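Local coordinates for glyoxalase III (glutathione-independent) (Candida albicans, PDB 4LRU), which converts methylglyoxal to D-lactate in a single step that needs no glutathione, detoxifying the methylglyoxal formed by metabolism, at residues A[5-10]-A[100-105]; A[27-32]-A[59-64]. All coordinates share one frame; numbering follows the deposited sequence.

Interaction 1 (A[5-10]-A[100-105]); sequences VKVLLA and YDIFFG
Leu8 and Tyr100 meet methyl to ring: CD2 of Leu8 sits 4.1 Å from the centroid of the Tyr100 ring, 7° off its normal, a CH-pi contact over one face. Lys6 brings its CB obliquely to the same ring, 3.8 Å from Tyr100 CD1, while its NZ leads off to the carbonyl of His3. The Phe103 ring is met obliquely by CD1 of Leu8 and by CB of Ala10, the latter 3.6 Å from Phe103 CZ. Leu8 thus divides its branches between two rings; chi1 of -167° sets its CG anti to the backbone N, and the side chain runs alongside that of Phe103, pointing the same way. On the other sheet face, Leu9 CD1 reaches Phe104 CD1 at 3.5 Å, and Val7 CG2 packs on Ile102 CB.

The two neighbouring parallel strands that carry these side chains are joined by backbone hydrogen bonds. Leu8 is gripped at both backbone polar atoms: its N donates a hydrogen bond to Ile102 O, and its O takes a nearly straight one from Phe104 N (2.8 Å, 178°). Asp101 N to Lys6 O and Ala10 N to Phe104 O (both 2.9 Å) continue the ladder in either direction.

Strands 6-10 and 102-105 are inner strands in the parallel part of the mixed sheet of this DJ-1/PfpI fold. Strand 45-50 pairs with the far edge of 6-10; helix 119-130 covers the Leu8, Tyr100 and Phe103 face through Leu121, Ile124 and Ala125, and helix 225-236 covers the opposite face, setting Phe236 against Val5 and Ile102 and Thr228 against Phe104.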
loop_
_atom_site.group_PDB
_atom_site.type_symbol
_atom_site.label_atom_id
_atom_site.label_comp_id
_atom_site.label_asym_id
_atom_site.label_seq_id
_atom_site.Cartn_x
_atom_site.Cartn_y
_atom_site.Cartn_z
ATOM N N VAL A 5 5.872 -12.015 14.246
ATOM C CA VAL A 5 5.002 -11.098 13.534
ATOM C C VAL A 5 5.524 -10.963 12.119
ATOM O O VAL A 5 6.636 -10.468 11.905
ATOM C CB VAL A 5 4.954 -9.688 14.166
ATOM C CG1 VAL A 5 4.173 -8.723 13.288
ATOM C CG2 VAL A 5 4.332 -9.757 15.554
ATOM N N LYS A 6 4.711 -11.385 11.157
ATOM C CA LYS A 6 5.084 -11.296 9.764
ATOM C C LYS A 6 4.178 -10.320 9.046
ATOM O O LYS A 6 2.951 -10.417 9.118
ATOM C CB LYS A 6 5.015 -12.678 9.110
ATOM C CG LYS A 6 5.913 -13.693 9.766
ATOM C CD LYS A 6 5.818 -15.035 9.051
ATOM C CE LYS A 6 6.774 -16.059 9.635
ATOM N NZ LYS A 6 6.602 -16.236 11.101
ATOM N N VAL A 7 4.812 -9.329 8.426
ATOM C CA VAL A 7 4.133 -8.326 7.652
ATOM C C VAL A 7 4.084 -8.802 6.203
ATOM O O VAL A 7 5.119 -9.153 5.630
ATOM C CB VAL A 7 4.881 -6.973 7.718
ATOM C CG1 VAL A 7 4.200 -5.949 6.843
ATOM C CG2 VAL A 7 4.969 -6.469 9.164
ATOM N N LEU A 8 2.886 -8.812 5.634
ATOM C CA LEU A 8 2.735 -8.926 4.190
ATOM C C LEU A 8 2.785 -7.528 3.617
ATOM O O LEU A 8 1.841 -6.733 3.764
ATOM C CB LEU A 8 1.425 -9.629 3.838
ATOM C CG LEU A 8 1.277 -10.092 2.388
ATOM C CD1 LEU A 8 1.254 -8.939 1.401
ATOM C CD2 LEU A 8 2.343 -11.125 2.033
ATOM N N LEU A 9 3.914 -7.211 3.001
ATOM C CA LEU A 9 4.085 -5.938 2.328
ATOM C C LEU A 9 3.758 -6.138 0.847
ATOM O O LEU A 9 4.548 -6.711 0.099
ATOM C CB LEU A 9 5.521 -5.426 2.531
ATOM C CG LEU A 9 5.877 -4.077 1.905
ATOM C CD1 LEU A 9 4.879 -2.998 2.249
ATOM C CD2 LEU A 9 7.283 -3.629 2.307
ATOM N N ALA A 10 2.554 -5.710 0.460
ATOM C CA ALA A 10 2.051 -5.893 -0.901
ATOM C C ALA A 10 2.617 -4.806 -1.821
ATOM O O ALA A 10 2.712 -3.632 -1.442
ATOM C CB ALA A 10 0.527 -5.840 -0.906
ATOM N N TYR A 100 0.415 -14.414 8.243
ATOM C CA TYR A 100 0.658 -12.968 8.362
ATOM C C TYR A 100 -0.207 -12.321 9.434
ATOM O O TYR A 100 -1.341 -12.737 9.661
ATOM C CB TYR A 100 0.497 -12.254 7.003
ATOM C CG TYR A 100 1.411 -12.919 6.029
ATOM C CD1 TYR A 100 2.784 -12.702 6.093
ATOM C CD2 TYR A 100 0.947 -13.937 5.215
ATOM C CE1 TYR A 100 3.666 -13.434 5.328
ATOM C CE2 TYR A 100 1.818 -14.672 4.440
ATOM C CZ TYR A 100 3.171 -14.413 4.497
ATOM O OH TYR A 100 4.037 -15.163 3.739
ATOM N N ASP A 101 0.358 -11.310 10.098
ATOM C CA ASP A 101 -0.334 -10.594 11.165
ATOM C C ASP A 101 -0.632 -9.130 10.847
ATOM O O ASP A 101 -1.443 -8.509 11.526
ATOM C CB ASP A 101 0.493 -10.658 12.448
ATOM C CG ASP A 101 0.436 -12.009 13.114
ATOM O OD1 ASP A 101 -0.376 -12.870 12.701
ATOM O OD2 ASP A 101 1.199 -12.222 14.087
ATOM N N ILE A 102 0.070 -8.574 9.868
ATOM C CA ILE A 102 -0.161 -7.225 9.356
ATOM C C ILE A 102 -0.169 -7.318 7.829
ATOM O O ILE A 102 0.626 -8.074 7.240
ATOM C CB ILE A 102 0.988 -6.288 9.802
ATOM C CG1 ILE A 102 0.930 -6.093 11.316
ATOM C CG2 ILE A 102 0.953 -4.956 9.068
ATOM C CD1 ILE A 102 2.155 -5.448 11.912
ATOM N N PHE A 103 -1.078 -6.575 7.201
ATOM C CA PHE A 103 -1.068 -6.394 5.766
ATOM C C PHE A 103 -0.808 -4.923 5.516
ATOM O O PHE A 103 -1.501 -4.069 6.061
ATOM C CB PHE A 103 -2.410 -6.798 5.156
ATOM C CG PHE A 103 -2.465 -6.659 3.655
ATOM C CD1 PHE A 103 -2.711 -5.433 3.067
ATOM C CD2 PHE A 103 -2.269 -7.770 2.834
ATOM C CE1 PHE A 103 -2.794 -5.313 1.694
ATOM C CE2 PHE A 103 -2.330 -7.650 1.456
ATOM C CZ PHE A 103 -2.588 -6.427 0.884
ATOM N N PHE A 104 0.202 -4.625 4.709
ATOM C CA PHE A 104 0.493 -3.233 4.328
ATOM C C PHE A 104 0.563 -3.088 2.810
ATOM O O PHE A 104 1.433 -3.671 2.164
ATOM C CB PHE A 104 1.807 -2.776 4.962
ATOM C CG PHE A 104 2.075 -1.313 4.803
ATOM C CD1 PHE A 104 2.440 -0.786 3.572
ATOM C CD2 PHE A 104 1.945 -0.434 5.894
ATOM C CE1 PHE A 104 2.674 0.569 3.421
ATOM C CE2 PHE A 104 2.178 0.915 5.728
ATOM C CZ PHE A 104 2.552 1.417 4.500
ATOM N N GLY A 105 -0.367 -2.329 2.247
ATOM C CA GLY A 105 -0.382 -2.063 0.813
ATOM C C GLY A 105 0.459 -0.868 0.420
ATOM O O GLY A 105 0.047 0.279 0.610
#

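Interaction 2 (A[27-32]-A[59-64]); sequences VFVVEA and DHSVVP
Ser61 turns its OG between its own backbone N and carbonyl carbon (chi1 76°), which directs the hydroxyl at the amide of Val29, and Phe28 holds CG anti to its backbone N (chi1 -156°), with its ring laid flat against the serine CB. Ser61 CB stands 3.3 Å from the centroid of the Phe28 ring and almost on the ring normal, a close CH-pi contact; its distances to the six ring carbons of Phe28 are nearly equal. The methylene is therefore centred over the face.

The hydroxyl oxygen of Ser61, OG, accepts a nearly straight hydrogen bond from Val29 N (3.1 Å, 167°). It is also hydrogen-bonded to the carbonyl of Asp58, just ahead in the chain, so this buried OG has two backbone partners. Beside it, Val29 CG2 packs 3.4 Å from Ser61 OG and 3.8 Å from Val62 CG1, the two valine side chains crossing at about a right angle.

A water extends the bridge by one residue: it accepts from Val30 N (3.1 Å) and donates to Ser61 O (2.8 Å). The amides of Val29 and Val30 stand at the start of helix 29-42, where N-H groups have no carbonyl of a preceding turn to bind; Ser61 supplies acceptors for both, directly by its hydroxyl and through the water by its carbonyl.

The loop between strand 45-50 and helix 69-76 is thereby tied to the beginning of helix 29-42, close to the probable active-site Cys139, whose side chain is about 6 Å from that of Phe28. Phe66 meets the Phe28 ring edge-to-face, and Phe75 and Asp71 of helix 69-76 pack on Val29 and Val30.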
loop_
_atom_site.group_PDB
_atom_site.type_symbol
_atom_site.label_atom_id
_atom_site.label_comp_id
_atom_site.label_asym_id
_atom_site.label_seq_id
_atom_site.Cartn_x
_atom_site.Cartn_y
_atom_site.Cartn_z
ATOM N N VAL A 27 5.533 0.364 -8.771
ATOM C CA VAL A 27 5.689 0.521 -7.321
ATOM C C VAL A 27 6.421 1.833 -7.034
ATOM O O VAL A 27 7.481 2.086 -7.586
ATOM C CB VAL A 27 6.492 -0.654 -6.750
ATOM C CG1 VAL A 27 6.750 -0.473 -5.249
ATOM C CG2 VAL A 27 5.773 -1.966 -7.038
ATOM N N PHE A 28 5.836 2.663 -6.172
ATOM C CA PHE A 28 6.480 3.912 -5.773
ATOM C C PHE A 28 7.500 3.606 -4.700
ATOM O O PHE A 28 7.131 3.222 -3.602
ATOM C CB PHE A 28 5.452 4.905 -5.239
ATOM C CG PHE A 28 5.900 6.327 -5.345
ATOM C CD1 PHE A 28 6.753 6.873 -4.404
ATOM C CD2 PHE A 28 5.507 7.121 -6.421
ATOM C CE1 PHE A 28 7.210 8.171 -4.534
ATOM C CE2 PHE A 28 5.954 8.422 -6.551
ATOM C CZ PHE A 28 6.801 8.951 -5.602
ATOM N N VAL A 29 8.781 3.727 -5.030
ATOM C CA VAL A 29 9.853 3.097 -4.245
ATOM C C VAL A 29 9.675 3.287 -2.741
ATOM O O VAL A 29 9.641 2.318 -2.005
ATOM C CB VAL A 29 11.236 3.588 -4.661
ATOM C CG1 VAL A 29 12.310 3.016 -3.746
ATOM C CG2 VAL A 29 11.531 3.181 -6.100
ATOM N N VAL A 30 9.610 4.528 -2.272
ATOM C CA VAL A 30 9.639 4.729 -0.823
ATOM C C VAL A 30 8.384 4.246 -0.103
ATOM O O VAL A 30 8.414 4.051 1.100
ATOM C CB VAL A 30 9.943 6.181 -0.401
ATOM C CG1 VAL A 30 11.387 6.540 -0.738
ATOM C CG2 VAL A 30 8.965 7.154 -1.033
ATOM N N GLU A 31 7.297 3.995 -0.839
ATOM C CA GLU A 31 6.106 3.408 -0.234
ATOM C C GLU A 31 6.264 1.949 0.129
ATOM O O GLU A 31 5.512 1.439 0.947
ATOM C CB GLU A 31 4.889 3.578 -1.155
ATOM C CG GLU A 31 4.529 5.037 -1.297
ATOM C CD GLU A 31 3.341 5.294 -2.193
ATOM O OE1 GLU A 31 2.614 4.335 -2.541
ATOM O OE2 GLU A 31 3.136 6.482 -2.508
ATOM N N ALA A 32 7.239 1.291 -0.493
ATOM C CA ALA A 32 7.721 -0.010 -0.071
ATOM C C ALA A 32 8.898 0.102 0.885
ATOM O O ALA A 32 8.943 -0.606 1.897
ATOM C CB ALA A 32 8.116 -0.837 -1.275
ATOM N N ASP A 59 8.459 5.051 -12.599
ATOM C CA ASP A 59 9.626 5.819 -13.071
ATOM C C ASP A 59 9.725 7.181 -12.361
ATOM O O ASP A 59 10.819 7.724 -12.170
ATOM C CB ASP A 59 9.556 6.067 -14.592
ATOM C CG ASP A 59 9.813 4.812 -15.432
ATOM O OD1 ASP A 59 10.478 3.867 -14.955
ATOM O OD2 ASP A 59 9.364 4.791 -16.604
ATOM N N HIS A 60 8.585 7.745 -11.987
ATOM C CA HIS A 60 8.586 9.035 -11.303
ATOM C C HIS A 60 9.124 8.932 -9.867
ATOM O O HIS A 60 9.567 9.937 -9.295
ATOM C CB HIS A 60 7.193 9.664 -11.344
ATOM C CG HIS A 60 6.832 10.213 -12.691
ATOM N ND1 HIS A 60 5.598 10.764 -12.967
ATOM C CD2 HIS A 60 7.512 10.211 -13.855
ATOM C CE1 HIS A 60 5.561 11.134 -14.234
ATOM N NE2 HIS A 60 6.711 10.813 -14.796
ATOM N N SER A 61 9.171 7.717 -9.327
ATOM C CA SER A 61 9.555 7.505 -7.922
ATOM C C SER A 61 11.054 7.255 -7.720
ATOM O O SER A 61 11.531 7.235 -6.583
ATOM C CB SER A 61 8.756 6.365 -7.315
ATOM O OG SER A 61 9.230 5.105 -7.748
ATOM N N VAL A 62 11.793 7.048 -8.805
ATOM C CA VAL A 62 13.236 6.773 -8.717
ATOM C C VAL A 62 14.128 8.012 -8.909
ATOM O O VAL A 62 15.358 7.932 -8.815
ATOM C CB VAL A 62 13.648 5.641 -9.685
ATOM C CG1 VAL A 62 12.763 4.421 -9.469
ATOM C CG2 VAL A 62 13.579 6.107 -11.133
ATOM N N VAL A 63 13.518 9.153 -9.201
ATOM C CA VAL A 63 14.263 10.381 -9.439
ATOM C C VAL A 63 14.888 10.901 -8.145
ATOM O O VAL A 63 14.403 10.599 -7.049
ATOM C CB VAL A 63 13.380 11.488 -10.040
ATOM C CG1 VAL A 63 12.786 11.052 -11.374
ATOM C CG2 VAL A 63 12.295 11.908 -9.072
ATOM N N PRO A 64 15.943 11.708 -8.276
ATOM C CA PRO A 64 16.666 12.203 -7.107
ATOM C C PRO A 64 15.770 12.853 -6.057
ATOM O O PRO A 64 15.999 12.671 -4.858
ATOM C CB PRO A 64 17.629 13.226 -7.705
ATOM C CG PRO A 64 17.902 12.713 -9.084
ATOM C CD PRO A 64 16.617 12.072 -9.539
HETATM O O HOH W 1 10.472 6.956 -3.971
#

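How the interactions relate
The centres of interactions 1 and 2 lie 20 Å apart. The order along the chain is strand 6-10, segment 27-32 leading into helix 29-42, strand 45-50, loop segment 59-64, then strand 102-105, which puts both segments of interaction 2 between the two of interaction 1. The contacts meet where Leu9 and Phe104 pack against the first turn of helix 29-42, on the side of the sheet near Cys139: Leu9 CD2 lies 3.5 Å from Ala32 O, and Phe104 CE1 is near Glu31 O. Glu31 touches the probable catalytic Cys139, whose side chain is about 8 Å from that of Phe104 and about 6 Å from that of Phe28, just before helix 29-42.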